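Local coordinates for protein glutamate--cysteine ligase GshA (Methylobacillus flagellatus KT, PDB 3K1T) that probably acts as a ligase, joining glutamate to cysteine to give gamma-glutamylcysteine, the first intermediate on the way to glutathione, at residues R28-W32 / E221-I226; A214-V218 / L411-A415; F382-C386 / A398-Y403; Y45-R51 / E343-M349. All coordinates share one frame. Where two conformers were deposited one is given. Numbering follows the deposited sequence.

Contact 1: R28-W32 / E221-I226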
loop_
_atom_site.group_PDB
_atom_site.type_symbol
_atom_site.label_atom_id
_atom_site.label_comp_id
_atom_site.label_asym_id
_atom_site.label_seq_id
_atom_site.Cartn_x
_atom_site.Cartn_y
_atom_site.Cartn_z
ATOM N N ARG A 28 8.407 -15.487 -9.946
ATOM C CA ARG A 28 9.836 -15.616 -9.658
ATOM C C ARG A 28 10.491 -14.269 -9.423
ATOM O O ARG A 28 11.309 -14.119 -8.487
ATOM C CB ARG A 28 10.577 -16.409 -10.760
ATOM C CG ARG A 28 12.012 -15.965 -11.040
ATOM C CD ARG A 28 12.613 -16.631 -12.296
ATOM N NE ARG A 28 13.144 -17.933 -11.951
ATOM C CZ ARG A 28 12.435 -19.054 -11.888
ATOM N NH1 ARG A 28 11.147 -19.075 -12.210
ATOM N NH2 ARG A 28 13.038 -20.179 -11.534
ATOM N N ILE A 29 10.152 -13.296 -10.250
ATOM C CA ILE A 29 10.654 -11.933 -10.115
ATOM C C ILE A 29 10.236 -11.288 -8.786
ATOM O O ILE A 29 11.067 -10.713 -8.080
ATOM C CB ILE A 29 10.222 -11.065 -11.309
ATOM C CG1 ILE A 29 10.967 -11.514 -12.596
ATOM C CG2 ILE A 29 10.406 -9.509 -11.026
ATOM C CD1 ILE A 29 10.268 -11.032 -13.873
ATOM N N GLU A 30 8.953 -11.371 -8.445
ATOM C CA GLU A 30 8.473 -10.756 -7.219
ATOM C C GLU A 30 9.070 -11.445 -5.958
ATOM O O GLU A 30 9.446 -10.770 -4.981
ATOM C CB GLU A 30 6.951 -10.734 -7.190
ATOM C CG GLU A 30 6.363 -9.906 -8.329
ATOM C CD GLU A 30 6.748 -8.430 -8.304
ATOM O OE1 GLU A 30 7.196 -7.907 -7.253
ATOM O OE2 GLU A 30 6.611 -7.783 -9.367
ATOM N N HIS A 31 9.198 -12.763 -6.003
ATOM C CA HIS A 31 9.881 -13.492 -4.938
ATOM C C HIS A 31 11.339 -13.056 -4.825
ATOM O O HIS A 31 11.844 -12.812 -3.725
ATOM C CB HIS A 31 9.822 -15.002 -5.187
ATOM C CG HIS A 31 10.565 -15.786 -4.170
ATOM N ND1 HIS A 31 11.848 -16.244 -4.376
ATOM C CD2 HIS A 31 10.248 -16.104 -2.894
ATOM C CE1 HIS A 31 12.260 -16.877 -3.291
ATOM N NE2 HIS A 31 11.309 -16.813 -2.380
ATOM N N TRP A 32 12.006 -12.873 -5.971
ATOM C CA TRP A 32 13.403 -12.421 -5.951
ATOM C C TRP A 32 13.518 -11.030 -5.321
ATOM O O TRP A 32 14.374 -10.800 -4.462
ATOM C CB TRP A 32 13.977 -12.459 -7.371
ATOM C CG TRP A 32 15.413 -12.029 -7.477
ATOM C CD1 TRP A 32 16.510 -12.823 -7.345
ATOM C CD2 TRP A 32 15.897 -10.718 -7.774
ATOM N NE1 TRP A 32 17.644 -12.099 -7.529
ATOM C CE2 TRP A 32 17.307 -10.795 -7.788
ATOM C CE3 TRP A 32 15.284 -9.488 -8.019
ATOM C CZ2 TRP A 32 18.114 -9.692 -8.053
ATOM C CZ3 TRP A 32 16.078 -8.405 -8.310
ATOM C CH2 TRP A 32 17.493 -8.513 -8.318
ATOM N N GLU A 221 22.875 -10.234 -11.744
ATOM C CA GLU A 221 22.077 -11.262 -11.108
ATOM C C GLU A 221 20.690 -11.424 -11.730
ATOM O O GLU A 221 20.192 -12.549 -11.896
ATOM C CB GLU A 221 21.966 -11.000 -9.624
ATOM C CG GLU A 221 21.229 -12.133 -8.954
ATOM C CD GLU A 221 21.240 -12.051 -7.445
ATOM O OE1 GLU A 221 21.961 -11.165 -6.914
ATOM O OE2 GLU A 221 20.490 -12.866 -6.829
ATOM N N PHE A 222 20.046 -10.305 -12.066
ATOM C CA PHE A 222 18.687 -10.352 -12.571
ATOM C C PHE A 222 18.572 -10.888 -13.986
ATOM O O PHE A 222 17.655 -11.644 -14.286
ATOM C CB PHE A 222 18.048 -8.962 -12.482
ATOM C CG PHE A 222 16.584 -8.948 -12.780
ATOM C CD1 PHE A 222 15.663 -9.338 -11.809
ATOM C CD2 PHE A 222 16.125 -8.494 -13.986
ATOM C CE1 PHE A 222 14.268 -9.306 -12.097
ATOM C CE2 PHE A 222 14.763 -8.461 -14.277
ATOM C CZ PHE A 222 13.835 -8.853 -13.327
ATOM N N ALA A 223 19.482 -10.518 -14.867
ATOM C CA ALA A 223 19.377 -10.914 -16.262
ATOM C C ALA A 223 19.352 -12.465 -16.446
ATOM O O ALA A 223 18.487 -12.975 -17.170
ATOM C CB ALA A 223 20.485 -10.234 -17.105
ATOM N N PRO A 224 20.233 -13.205 -15.755
ATOM C CA PRO A 224 20.120 -14.666 -15.859
ATOM C C PRO A 224 18.891 -15.269 -15.183
ATOM O O PRO A 224 18.456 -16.331 -15.613
ATOM C CB PRO A 224 21.408 -15.199 -15.206
ATOM C CG PRO A 224 22.186 -14.011 -14.780
ATOM C CD PRO A 224 21.495 -12.781 -15.102
ATOM N N LEU A 225 18.343 -14.609 -14.163
ATOM C CA LEU A 225 17.085 -15.034 -13.512
ATOM C C LEU A 225 15.972 -15.172 -14.550
ATOM O O LEU A 225 15.188 -16.132 -14.494
ATOM C CB LEU A 225 16.658 -14.039 -12.418
ATOM C CG LEU A 225 15.422 -14.378 -11.560
ATOM C CD1 LEU A 225 15.763 -15.526 -10.565
ATOM C CD2 LEU A 225 14.850 -13.139 -10.837
ATOM N N ILE A 226 15.894 -14.219 -15.484
ATOM C CA ILE A 226 14.805 -14.206 -16.467
ATOM C C ILE A 226 15.309 -14.568 -17.882
ATOM O O ILE A 226 14.530 -14.582 -18.803
ATOM C CB ILE A 226 14.020 -12.858 -16.499
ATOM C CG1 ILE A 226 14.908 -11.697 -16.980
ATOM C CG2 ILE A 226 13.425 -12.528 -15.094
ATOM C CD1 ILE A 226 14.172 -10.421 -17.394
#
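Two helices that meet well away from the centre of the chain can combine one directional bond with a patch of apolar packing, and residues 28-32 and 221-226 illustrate it. The polar part is a single hydrogen bond: the indole NE1 of W32 donates to OE2 of E221 at 3.0 Å, with an N-H...O angle of 162° and with OE2 near the plane of the ring, at its edge. The bond therefore leaves the ring faces for packing. Over one of them sits L225, whose CD2 is 4.0 Å from the centroid of the five-membered ring of W32 and 27° off its normal, a CH-pi contact. F222 adds an oblique aromatic pairing with the six-membered ring of W32, centroids 5.3 Å apart and planes inclined at 56°.

The frame for these contacts is a helix-helix packing of nearly antiparallel segments, their axes 11.1 Å apart at an angle of 151°. W32, F222 and L225 fill this rather wide gap. Aliphatic contacts extend the patch through I29, whose CG1 is 3.6 Å from CG2 of I226 and 4.0 Å from CZ of F222. Nearer the solvent, the CD of R28 packs 3.7 Å from CG of L225. L22 of helix 13-23 touches I29, F222 and I226, while L411 of helix 398-421 packs against both W32 and F222.

Contact 2: A214-V218 / L411-A415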
loop_
_atom_site.group_PDB
_atom_site.type_symbol
_atom_site.label_atom_id
_atom_site.label_comp_id
_atom_site.label_asym_id
_atom_site.label_seq_id
_atom_site.Cartn_x
_atom_site.Cartn_y
_atom_site.Cartn_z
ATOM N N ALA A 214 27.174 -0.505 -9.167
ATOM C CA ALA A 214 26.174 -1.168 -8.335
ATOM C C ALA A 214 25.011 -1.679 -9.216
ATOM O O ALA A 214 24.555 -2.797 -9.043
ATOM C CB ALA A 214 25.642 -0.229 -7.192
ATOM N N TYR A 215 24.588 -0.881 -10.194
ATOM C CA TYR A 215 23.542 -1.304 -11.118
ATOM C C TYR A 215 24.027 -2.482 -12.005
ATOM O O TYR A 215 23.303 -3.447 -12.180
ATOM C CB TYR A 215 23.014 -0.127 -11.939
ATOM C CG TYR A 215 21.834 -0.509 -12.810
ATOM C CD1 TYR A 215 20.617 -0.872 -12.236
ATOM C CD2 TYR A 215 21.937 -0.521 -14.189
ATOM C CE1 TYR A 215 19.528 -1.238 -13.023
ATOM C CE2 TYR A 215 20.854 -0.890 -14.998
ATOM C CZ TYR A 215 19.645 -1.234 -14.405
ATOM O OH TYR A 215 18.578 -1.620 -15.194
ATOM N N ASP A 216 25.281 -2.449 -12.476
ATOM C CA ASP A 216 25.859 -3.608 -13.141
ATOM C C ASP A 216 25.709 -4.889 -12.328
ATOM O O ASP A 216 25.307 -5.921 -12.861
ATOM C CB ASP A 216 27.369 -3.437 -13.410
ATOM C CG ASP A 216 27.701 -2.514 -14.559
ATOM O OD1 ASP A 216 26.814 -2.020 -15.280
ATOM O OD2 ASP A 216 28.944 -2.329 -14.778
ATOM N N ARG A 217 26.051 -4.840 -11.046
ATOM C CA ARG A 217 25.963 -6.008 -10.172
ATOM C C ARG A 217 24.518 -6.510 -10.047
ATOM O O ARG A 217 24.279 -7.689 -10.071
ATOM C CB ARG A 217 26.487 -5.678 -8.768
ATOM C CG ARG A 217 28.007 -5.518 -8.719
ATOM C CD ARG A 217 28.418 -4.649 -7.523
ATOM N NE ARG A 217 28.074 -5.247 -6.223
ATOM C CZ ARG A 217 27.939 -4.546 -5.091
ATOM N NH1 ARG A 217 28.079 -3.219 -5.108
ATOM N NH2 ARG A 217 27.634 -5.165 -3.950
ATOM N N VAL A 218 23.563 -5.596 -9.890
ATOM C CA VAL A 218 22.137 -5.994 -9.831
ATOM C C VAL A 218 21.696 -6.683 -11.143
ATOM O O VAL A 218 21.077 -7.761 -11.127
ATOM C CB VAL A 218 21.216 -4.789 -9.519
ATOM C CG1 VAL A 218 19.714 -5.120 -9.821
ATOM C CG2 VAL A 218 21.400 -4.329 -8.032
ATOM N N LEU A 411 14.868 -2.286 -9.983
ATOM C CA LEU A 411 16.287 -2.696 -10.111
ATOM C C LEU A 411 17.205 -1.522 -9.822
ATOM O O LEU A 411 18.201 -1.669 -9.105
ATOM C CB LEU A 411 16.585 -3.274 -11.502
ATOM C CG LEU A 411 15.843 -4.552 -11.910
ATOM C CD1 LEU A 411 16.176 -4.873 -13.420
ATOM C CD2 LEU A 411 16.262 -5.706 -11.007
ATOM N N ALA A 412 16.878 -0.360 -10.381
ATOM C CA ALA A 412 17.670 0.865 -10.123
ATOM C C ALA A 412 17.580 1.277 -8.633
ATOM O O ALA A 412 18.560 1.711 -8.037
ATOM C CB ALA A 412 17.209 2.008 -11.042
ATOM N N LEU A 413 16.401 1.152 -8.030
ATOM C CA LEU A 413 16.247 1.383 -6.585
ATOM C C LEU A 413 17.121 0.480 -5.736
ATOM O O LEU A 413 17.800 0.937 -4.793
ATOM C CB LEU A 413 14.775 1.213 -6.163
ATOM C CG LEU A 413 14.444 1.608 -4.730
ATOM C CD1 LEU A 413 14.423 3.125 -4.658
ATOM C CD2 LEU A 413 13.071 1.015 -4.269
ATOM N N LEU A 414 17.139 -0.808 -6.066
ATOM C CA LEU A 414 17.961 -1.769 -5.347
ATOM C C LEU A 414 19.457 -1.409 -5.464
ATOM O O LEU A 414 20.208 -1.402 -4.456
ATOM C CB LEU A 414 17.706 -3.187 -5.916
ATOM C CG LEU A 414 18.530 -4.327 -5.333
ATOM C CD1 LEU A 414 18.346 -4.392 -3.787
ATOM C CD2 LEU A 414 18.131 -5.664 -5.986
ATOM N N ALA A 415 19.872 -1.048 -6.670
ATOM C CA ALA A 415 21.240 -0.655 -6.878
ATOM C C ALA A 415 21.630 0.563 -6.020
ATOM O O ALA A 415 22.729 0.571 -5.416
ATOM C CB ALA A 415 21.514 -0.368 -8.391
#
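Small residues can let helix backbones come near each other, and the segment 411-415 gives a clear case as it passes 214-218. L411 comes first: its CB lies 3.9 Å from CE1 of Y215, near the plane of that ring, and its CD2 reaches 3.7 Å from CG1 of V218. One residue on, A412 offers its backbone, with N 3.8 Å from CE1 of Y215. L413 points away from the other helix. L414 starts out sideways, but its end turns nearer and brings CG to 3.9 Å from CG2 of V218.

A415 is the point of closest backbone approach. Its CA lies 4.9 Å from the CA of Y215, and its CB is 3.5 Å from that same CA; its carbonyl O meets CB of A214 at 3.5 Å, and its CA lies 3.9 Å from CG2 of V218. The small side chain of A415 is consistent with the segment axes approaching to 8.6 Å at an angle of 124°. The side-chain contacts are apolar, and the segments share no hydrogen bond; the hydroxyl of Y215 finds its partner elsewhere, on the carbonyl of L233.

Helix 398-421 is thus packed on several sides: helix 210-226 meets it here, L411 and L414 touch W32 of helix 26-40, A412 rests on P59 of strand 57-63 and V48 of strand 45-52, and L413 packs against A46.

Contact 3: F382-C386 / A398-Y403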
loop_
_atom_site.group_PDB
_atom_site.type_symbol
_atom_site.label_atom_id
_atom_site.label_comp_id
_atom_site.label_asym_id
_atom_site.label_seq_id
_atom_site.Cartn_x
_atom_site.Cartn_y
_atom_site.Cartn_z
ATOM N N PHE A 382 0.905 9.737 -15.341
ATOM C CA PHE A 382 0.677 8.354 -15.778
ATOM C C PHE A 382 -0.794 8.023 -15.615
ATOM O O PHE A 382 -1.388 8.362 -14.600
ATOM C CB PHE A 382 1.440 7.373 -14.886
ATOM C CG PHE A 382 2.901 7.267 -15.154
ATOM C CD1 PHE A 382 3.534 7.956 -16.206
ATOM C CD2 PHE A 382 3.662 6.458 -14.348
ATOM C CE1 PHE A 382 4.875 7.806 -16.428
ATOM C CE2 PHE A 382 5.008 6.315 -14.558
ATOM C CZ PHE A 382 5.630 7.006 -15.593
ATOM N N GLU A 383 -1.343 7.328 -16.590
ATOM C CA GLU A 383 -2.712 6.835 -16.560
ATOM C C GLU A 383 -2.805 5.335 -16.154
ATOM O O GLU A 383 -3.862 4.864 -15.749
ATOM C CB GLU A 383 -3.313 7.038 -17.950
ATOM C CG GLU A 383 -3.445 8.522 -18.388
ATOM C CD GLU A 383 -4.473 9.291 -17.558
ATOM O OE1 GLU A 383 -5.581 8.737 -17.410
ATOM O OE2 GLU A 383 -4.206 10.451 -17.110
ATOM N N THR A 384 -1.709 4.605 -16.207
ATOM C CA THR A 384 -1.735 3.153 -16.028
ATOM C C THR A 384 -0.924 2.800 -14.796
ATOM O O THR A 384 0.172 3.326 -14.631
ATOM C CB THR A 384 -1.115 2.459 -17.287
ATOM O OG1 THR A 384 -1.771 2.903 -18.483
ATOM C CG2 THR A 384 -1.181 0.920 -17.211
ATOM N N PRO A 385 -1.423 1.893 -13.935
ATOM C CA PRO A 385 -0.623 1.399 -12.812
ATOM C C PRO A 385 0.540 0.540 -13.283
ATOM O O PRO A 385 0.460 -0.054 -14.353
ATOM C CB PRO A 385 -1.608 0.501 -12.042
ATOM C CG PRO A 385 -2.938 0.864 -12.501
ATOM C CD PRO A 385 -2.782 1.337 -13.922
ATOM N N CYS A 386 1.584 0.429 -12.457
ATOM C CA CYS A 386 2.759 -0.417 -12.750
ATOM C C CYS A 386 2.720 -1.785 -12.094
ATOM O O CYS A 386 3.642 -2.568 -12.298
ATOM C CB CYS A 386 4.064 0.304 -12.300
ATOM S SG CYS A 386 4.338 1.887 -13.136
ATOM N N ALA A 398 -0.631 -1.769 -22.380
ATOM C CA ALA A 398 -0.254 -0.712 -21.434
ATOM C C ALA A 398 0.103 -1.206 -20.021
ATOM O O ALA A 398 1.151 -0.822 -19.489
ATOM C CB ALA A 398 -1.342 0.409 -21.361
ATOM N N PRO A 399 -0.722 -2.075 -19.427
ATOM C CA PRO A 399 -0.369 -2.566 -18.087
ATOM C C PRO A 399 0.917 -3.389 -18.059
ATOM O O PRO A 399 1.566 -3.479 -17.012
ATOM C CB PRO A 399 -1.540 -3.450 -17.686
ATOM C CG PRO A 399 -2.630 -3.194 -18.707
ATOM C CD PRO A 399 -2.040 -2.555 -19.893
ATOM N N ASN A 400 1.269 -3.975 -19.179
ATOM C CA ASN A 400 2.494 -4.767 -19.293
ATOM C C ASN A 400 3.743 -3.917 -19.568
ATOM O O ASN A 400 4.816 -4.170 -18.978
ATOM C CB ASN A 400 2.281 -5.892 -20.318
ATOM C CG ASN A 400 1.321 -6.927 -19.837
ATOM O OD1 ASN A 400 1.148 -7.115 -18.626
ATOM N ND2 ASN A 400 0.698 -7.654 -20.769
ATOM N N ARG A 401 3.587 -2.865 -20.385
ATOM C CA ARG A 401 4.611 -1.862 -20.540
ATOM C C ARG A 401 4.938 -1.243 -19.177
ATOM O O ARG A 401 6.129 -1.099 -18.806
ATOM C CB ARG A 401 4.145 -0.780 -21.529
ATOM C CG ARG A 401 5.075 0.483 -21.613
ATOM C CD ARG A 401 6.187 0.327 -22.587
ATOM N NE ARG A 401 5.716 0.296 -23.982
ATOM C CZ ARG A 401 5.485 1.338 -24.764
ATOM N NH1 ARG A 401 5.675 2.572 -24.331
ATOM N NH2 ARG A 401 5.039 1.141 -26.007
ATOM N N PHE A 402 3.894 -0.859 -18.434
ATOM C CA PHE A 402 4.103 -0.185 -17.139
ATOM C C PHE A 402 4.619 -1.116 -16.059
ATOM O O PHE A 402 5.403 -0.691 -15.201
ATOM C CB PHE A 402 2.870 0.695 -16.750
ATOM C CG PHE A 402 2.905 2.011 -17.440
ATOM C CD1 PHE A 402 2.485 2.130 -18.768
ATOM C CD2 PHE A 402 3.495 3.102 -16.843
ATOM C CE1 PHE A 402 2.587 3.315 -19.445
ATOM C CE2 PHE A 402 3.593 4.309 -17.520
ATOM C CZ PHE A 402 3.154 4.406 -18.826
ATOM N N TYR A 403 4.248 -2.401 -16.125
ATOM C CA TYR A 403 4.856 -3.399 -15.261
ATOM C C TYR A 403 6.374 -3.453 -15.512
ATOM O O TYR A 403 7.177 -3.452 -14.537
ATOM C CB TYR A 403 4.217 -4.802 -15.391
ATOM C CG TYR A 403 4.879 -5.830 -14.508
ATOM C CD1 TYR A 403 4.777 -5.756 -13.120
ATOM C CD2 TYR A 403 5.613 -6.890 -15.047
ATOM C CE1 TYR A 403 5.381 -6.680 -12.294
ATOM C CE2 TYR A 403 6.253 -7.836 -14.201
ATOM C CZ TYR A 403 6.136 -7.714 -12.824
ATOM O OH TYR A 403 6.755 -8.636 -11.976
HETATM O O HOH W 1 0.461 -2.710 -14.663
HETATM O O HOH W 2 6.669 -3.269 -11.640
#
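In this strand-loop-helix connection the backbones converge along the segments: the CA atoms of T384 and P399 are 6.2 Å apart, those of C386 and Y403 only 4.4 Å. Residues 382-386, without regular secondary structure, follow strand 377-381 and lie against the first turns of helix 398-421. Water 1 donates to the carbonyl O atoms of P385 and P399, at 2.7 Å each, and water 2 joins O of C386 to O of Y403. The CA of Y403 also makes a CA-H...O contact of 3.3 Å with O of C386.

Among the side chains F402 is central. Its edge meets the face of F382 in a T-shaped pair, centroids 5.0 Å apart and planes at 75°, while CB of T384 lies over one face of F402, 3.9 Å from its CD1. F382 in turn packs on P344 and I346 of strand 340-349. C386 makes a Cys sulfur-aromatic contact at the ring edge, its SG 4.0 Å from CD2 of F402.

Contact 4: Y45-R51 / E343-M349. With SO4 (sulfate ion), chain B.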
loop_
_atom_site.group_PDB
_atom_site.type_symbol
_atom_site.label_atom_id
_atom_site.label_comp_id
_atom_site.label_asym_id
_atom_site.label_seq_id
_atom_site.Cartn_x
_atom_site.Cartn_y
_atom_site.Cartn_z
ATOM N N TYR A 45 12.014 7.105 0.014
ATOM C CA TYR A 45 11.440 7.464 -1.261
ATOM C C TYR A 45 12.505 7.600 -2.348
ATOM O O TYR A 45 13.701 7.692 -2.048
ATOM C CB TYR A 45 10.517 8.700 -1.177
ATOM C CG TYR A 45 11.091 10.036 -0.739
ATOM C CD1 TYR A 45 12.461 10.251 -0.503
ATOM C CD2 TYR A 45 10.223 11.107 -0.520
ATOM C CE1 TYR A 45 12.941 11.512 -0.062
ATOM C CE2 TYR A 45 10.682 12.354 -0.115
ATOM C CZ TYR A 45 12.041 12.570 0.108
ATOM O OH TYR A 45 12.453 13.837 0.498
ATOM N N ALA A 46 12.067 7.586 -3.607
ATOM C CA ALA A 46 12.977 7.668 -4.739
ATOM C C ALA A 46 12.214 7.852 -6.033
ATOM O O ALA A 46 11.035 7.467 -6.147
ATOM C CB ALA A 46 13.839 6.383 -4.821
ATOM N N SER A 47 12.898 8.392 -7.030
ATOM C CA SER A 47 12.373 8.398 -8.392
ATOM C C SER A 47 13.445 7.934 -9.360
ATOM O O SER A 47 14.657 8.181 -9.143
ATOM C CB SER A 47 11.837 9.767 -8.806
ATOM O OG SER A 47 12.847 10.735 -8.886
ATOM N N VAL A 48 13.017 7.225 -10.413
ATOM C CA VAL A 48 13.948 6.744 -11.413
ATOM C C VAL A 48 13.444 7.137 -12.799
ATOM O O VAL A 48 12.283 6.852 -13.133
ATOM C CB VAL A 48 14.141 5.194 -11.328
ATOM C CG1 VAL A 48 14.996 4.677 -12.501
ATOM C CG2 VAL A 48 14.772 4.802 -9.986
ATOM N N ASP A 49 14.303 7.816 -13.554
ATOM C CA ASP A 49 14.063 8.186 -14.946
ATOM C C ASP A 49 14.454 7.007 -15.837
ATOM O O ASP A 49 15.585 6.498 -15.722
ATOM C CB ASP A 49 14.946 9.350 -15.390
ATOM C CG ASP A 49 14.628 10.682 -14.692
ATOM O OD1 ASP A 49 13.764 10.731 -13.800
ATOM O OD2 ASP A 49 15.264 11.711 -15.070
ATOM N N LEU A 50 13.541 6.604 -16.735
ATOM C CA LEU A 50 13.828 5.581 -17.720
ATOM C C LEU A 50 13.791 6.154 -19.138
ATOM O O LEU A 50 13.160 7.183 -19.380
ATOM C CB LEU A 50 12.785 4.465 -17.650
ATOM C CG LEU A 50 12.526 3.773 -16.301
ATOM C CD1 LEU A 50 11.347 2.756 -16.479
ATOM C CD2 LEU A 50 13.814 3.108 -15.767
ATOM N N ARG A 51 14.445 5.447 -20.057
ATOM C CA ARG A 51 14.274 5.650 -21.489
ATOM C C ARG A 51 13.953 4.334 -22.191
ATOM O O ARG A 51 14.627 3.317 -21.992
ATOM C CB ARG A 51 15.460 6.348 -22.133
ATOM C CG ARG A 51 15.516 7.830 -21.766
ATOM C CD ARG A 51 16.560 8.548 -22.601
ATOM N NE ARG A 51 16.325 9.977 -22.582
ATOM C CZ ARG A 51 16.969 10.853 -23.334
ATOM N NH1 ARG A 51 17.932 10.448 -24.137
ATOM N NH2 ARG A 51 16.646 12.154 -23.260
ATOM N N GLU A 343 9.557 11.096 -21.827
ATOM C CA GLU A 343 10.298 10.058 -21.148
ATOM C C GLU A 343 9.806 9.911 -19.708
ATOM O O GLU A 343 9.542 10.907 -19.047
ATOM C CB GLU A 343 11.821 10.279 -21.219
ATOM C CG GLU A 343 12.344 11.654 -20.759
ATOM C CD GLU A 343 13.782 11.857 -21.165
ATOM O OE1 GLU A 343 14.643 11.172 -20.554
ATOM O OE2 GLU A 343 14.051 12.661 -22.101
ATOM N N PRO A 344 9.665 8.667 -19.235
ATOM C CA PRO A 344 8.983 8.444 -17.953
ATOM C C PRO A 344 9.876 8.531 -16.718
ATOM O O PRO A 344 11.088 8.236 -16.762
ATOM C CB PRO A 344 8.454 6.995 -18.083
ATOM C CG PRO A 344 9.501 6.356 -18.961
ATOM C CD PRO A 344 9.811 7.413 -19.996
ATOM N N VAL A 345 9.222 8.915 -15.622
ATOM C CA VAL A 345 9.799 8.989 -14.276
ATOM C C VAL A 345 8.917 8.137 -13.348
ATOM O O VAL A 345 7.716 8.402 -13.260
ATOM C CB VAL A 345 9.758 10.441 -13.744
ATOM C CG1 VAL A 345 10.511 10.545 -12.396
ATOM C CG2 VAL A 345 10.301 11.430 -14.771
ATOM N N ILE A 346 9.494 7.145 -12.682
ATOM C CA ILE A 346 8.777 6.219 -11.840
ATOM C C ILE A 346 9.058 6.566 -10.366
ATOM O O ILE A 346 10.227 6.655 -9.963
ATOM C CB ILE A 346 9.229 4.745 -12.104
ATOM C CG1 ILE A 346 9.203 4.378 -13.606
ATOM C CG2 ILE A 346 8.395 3.758 -11.208
ATOM C CD1 ILE A 346 8.004 4.677 -14.290
ATOM N N TYR A 347 7.998 6.761 -9.586
ATOM C CA TYR A 347 8.073 7.089 -8.145
ATOM C C TYR A 347 7.848 5.850 -7.262
ATOM O O TYR A 347 6.917 5.041 -7.501
ATOM C CB TYR A 347 7.029 8.171 -7.799
ATOM C CG TYR A 347 7.551 9.566 -7.961
ATOM C CD1 TYR A 347 8.153 9.977 -9.167
ATOM C CD2 TYR A 347 7.498 10.473 -6.913
ATOM C CE1 TYR A 347 8.676 11.248 -9.300
ATOM C CE2 TYR A 347 7.997 11.763 -7.046
ATOM C CZ TYR A 347 8.607 12.136 -8.233
ATOM O OH TYR A 347 9.158 13.386 -8.344
HETATM N N MSE A 348 8.678 5.732 -6.231
HETATM C CA MSE A 348 8.614 4.690 -5.241
HETATM C C MSE A 348 8.667 5.266 -3.845
HETATM O O MSE A 348 9.328 6.283 -3.623
HETATM C CB MSE A 348 9.742 3.683 -5.442
HETATM C CG MSE A 348 9.482 2.810 -6.711
HETATM SE SE MSE A 348 11.124 2.210 -7.570
HETATM C CE MSE A 348 11.793 3.957 -8.084
HETATM N N MSE A 349 7.939 4.635 -2.932
HETATM C CA MSE A 349 8.091 4.851 -1.492
HETATM C C MSE A 349 8.279 3.493 -0.839
HETATM O O MSE A 349 7.610 2.508 -1.215
HETATM C CB MSE A 349 6.889 5.630 -0.935
HETATM C CG MSE A 349 6.729 6.953 -1.645
HETATM SE SE MSE A 349 5.412 8.124 -0.742
HETATM C CE MSE A 349 6.664 8.788 0.571
HETATM S S SO4 B . 12.439 14.164 -9.841
HETATM O O1 SO4 B . 11.673 14.626 -10.975
HETATM O O2 SO4 B . 11.556 13.151 -9.353
HETATM O O3 SO4 B . 13.701 13.579 -10.233
HETATM O O4 SO4 B . 12.635 15.251 -8.855
HETATM O O HOH W 3 14.046 9.581 -18.525
#
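A sulfate ion, probably from the crystallisation liquor, bridges two strands: its O2 accepts a hydrogen bond from OG of S47 at 2.8 Å and a weak one from OH of Y347 at 2.6 Å. These residues form a non-hydrogen-bonded pair, and CB of S47 lies over the Y347 ring in a CH-pi contact. The sulfate is also hydrogen-bonded to R359, N63 and the backbone N of G67.

A46 with M348 and V48 with I346 each exchange two backbone hydrogen bonds, and N of L50 donates to O of P344 at 2.9 Å. Beyond them, NE and NH2 of R51 reach OE1 and OE2 of E343, both at 2.9 Å, in a bidentate salt bridge; OE2 of E343 is also hydrogen-bonded to NE2 of H361. On the face carrying A46 and V48, CE of selenomethionine M348 packs 3.6 Å from CG2 of V48, beneath helix 398-421. The arrangement is a regular antiparallel ladder in a larger sheet, one face covered by a helix and the other holding an anion.

From the N terminus, helix 26-40 supplies the first half of contact 1, and strand 45-52, next in the chain, opens contact 4. Helix 210-226 then opens contact 2 at 214-218 and closes contact 1 at 221-226. Contact 4 closes at 343-349, after which contact 3 opens and closes inside the loop that contact 2 completes at 411-415. Contacts 1, 2 and 4 cross one another pairwise, whereas contact 3 follows 1 and 4 in series. Helix 398-421, shared by contacts 2 and 3, links the helices to the sheet: L411 meets F222, L413 meets A46, and Y403 reaches E30. The loop of contact 3 reaches the same sheet through F382 on I346.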